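Local coordinates for 3'-5' exonuclease crn-4 (Caenorhabditis elegans, PDB 5DK5), which degrades single-stranded RNA, double-stranded DNA and single-stranded DNA as a metal-dependent 3'-5' exonuclease of the DEDDh family and takes part in apoptotic DNA degradation, at residues R72-T75 with K76-D80. Numbering follows the deposited sequence.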
loop_
_atom_site.group_PDB
_atom_site.type_symbol
_atom_site.label_atom_id
_atom_site.label_comp_id
_atom_site.label_asym_id
_atom_site.label_seq_id
_atom_site.Cartn_x
_atom_site.Cartn_y
_atom_site.Cartn_z
ATOM N N ARG B 72 -4.410 -3.062 0.257
ATOM C CA ARG B 72 -4.659 -4.496 0.237
ATOM C C ARG B 72 -3.402 -5.315 -0.030
ATOM O O ARG B 72 -3.396 -6.528 0.175
ATOM C CB ARG B 72 -5.726 -4.810 -0.808
ATOM C CG ARG B 72 -7.025 -4.063 -0.551
ATOM C CD ARG B 72 -8.065 -4.296 -1.622
ATOM N NE ARG B 72 -9.037 -3.210 -1.624
ATOM C CZ ARG B 72 -10.122 -3.167 -2.386
ATOM N NH1 ARG B 72 -10.399 -4.158 -3.224
ATOM N NH2 ARG B 72 -10.936 -2.127 -2.308
ATOM N N THR B 73 -2.345 -4.648 -0.482
ATOM C CA THR B 73 -1.047 -5.292 -0.669
ATOM C C THR B 73 -0.092 -4.848 0.428
ATOM O O THR B 73 0.247 -3.668 0.521
ATOM C CB THR B 73 -0.419 -4.951 -2.037
ATOM O OG1 THR B 73 -1.389 -5.107 -3.079
ATOM C CG2 THR B 73 0.774 -5.855 -2.313
ATOM N N LEU B 74 0.341 -5.789 1.261
ATOM C CA LEU B 74 1.316 -5.484 2.299
ATOM C C LEU B 74 2.638 -5.053 1.677
ATOM O O LEU B 74 3.139 -5.699 0.759
ATOM C CB LEU B 74 1.544 -6.693 3.210
ATOM C CG LEU B 74 0.335 -7.262 3.956
ATOM C CD1 LEU B 74 0.797 -8.350 4.914
ATOM C CD2 LEU B 74 -0.424 -6.174 4.704
ATOM N N THR B 75 3.202 -3.959 2.180
ATOM C CA THR B 75 4.524 -3.532 1.751
ATOM C C THR B 75 5.536 -4.562 2.223
ATOM O O THR B 75 5.256 -5.342 3.132
ATOM C CB THR B 75 4.898 -2.148 2.303
ATOM O OG1 THR B 75 5.043 -2.219 3.727
ATOM C CG2 THR B 75 3.831 -1.122 1.952
ATOM N N LYS B 76 6.710 -4.569 1.605
ATOM C CA LYS B 76 7.735 -5.544 1.949
ATOM C C LYS B 76 8.192 -5.370 3.394
ATOM O O LYS B 76 8.402 -6.352 4.105
ATOM C CB LYS B 76 8.926 -5.422 0.996
ATOM C CG LYS B 76 10.044 -6.421 1.246
ATOM C CD LYS B 76 9.585 -7.859 1.038
ATOM C CE LYS B 76 10.689 -8.849 1.376
ATOM N NZ LYS B 76 11.922 -8.617 0.574
ATOM N N ASN B 77 8.339 -4.122 3.829
ATOM C CA ASN B 77 8.797 -3.845 5.185
ATOM C C ASN B 77 7.731 -4.200 6.220
ATOM O O ASN B 77 8.051 -4.537 7.359
ATOM C CB ASN B 77 9.216 -2.376 5.326
ATOM C CG ASN B 77 8.086 -1.407 5.036
ATOM O OD1 ASN B 77 7.367 -0.988 5.942
ATOM N ND2 ASN B 77 7.935 -1.030 3.770
ATOM N N CYS B 78 6.464 -4.142 5.819
ATOM C CA CYS B 78 5.377 -4.567 6.693
ATOM C C CYS B 78 5.436 -6.076 6.910
ATOM O O CYS B 78 5.313 -6.554 8.037
ATOM C CB CYS B 78 4.020 -4.172 6.108
ATOM S SG CYS B 78 2.602 -4.847 7.017
ATOM N N VAL B 79 5.626 -6.820 5.825
ATOM C CA VAL B 79 5.752 -8.272 5.902
ATOM C C VAL B 79 6.948 -8.682 6.758
ATOM O O VAL B 79 6.848 -9.591 7.581
ATOM C CB VAL B 79 5.899 -8.895 4.498
ATOM C CG1 VAL B 79 6.234 -10.383 4.590
ATOM C CG2 VAL B 79 4.627 -8.688 3.694
ATOM N N ASP B 80 8.079 -8.014 6.551
ATOM C CA ASP B 80 9.296 -8.319 7.294
ATOM C C ASP B 80 9.125 -8.043 8.785
ATOM O O ASP B 80 9.707 -8.734 9.622
ATOM C CB ASP B 80 10.475 -7.506 6.751
ATOM C CG ASP B 80 10.897 -7.938 5.355
ATOM O OD1 ASP B 80 10.539 -9.059 4.936
ATOM O OD2 ASP B 80 11.597 -7.155 4.680
#
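Thr75 meets the first turn of the helix starting at Lys76 with its hydroxyl and carbonyl oxygen. Traced outward, its CB lies 3.6 Å from Asn77 ND2, and the side chain then divides. CG2 stands anti to the carbonyl carbon, and the residue packs against Asp31 of the second subunit. A chi1 of 67° puts OG1 between the backbone N and the carbonyl carbon, where it accepts from Cys78 N at 3.2 Å; an N-H...O angle of 144° marks a bent but sound bond. Cys78 CB comes within 3.2 Å of Thr75 OG1, which also donates to Ser30 O. Although Asn77 ND2 comes close to OG1, the angle rules out a hydrogen bond; ND2 bonds weakly to Asp31 OD1 of the same chain, and OD1 accepts from Ala32 N.

This is an N-cap: the Cys78 N-H lacks a helical carbonyl four residues back and is shared between OG1 and, weakly, Thr75 O. Thr75 O starts the regular helical bonding, receiving Val79 N at 3.1 Å in a nearly straight bond (165°). The cap belongs to helix 76-82, after the loop following strand 55-65 in the exonuclease domain. Asp31 of the second subunit binds Lys76 N, placing the helix start against that subunit.

The apolar contacts are made by Leu74, which crosses Val79 at about a right angle, its CB 3.7 Å from Val79 CG2 and its CD2 4.0 Å from Cys78 SG. Both Leu74 and Cys78 touch Ile42 of strand 41-50, and the Cys78 side chain is about 7 Å from that of the magnesium ligand Glu27.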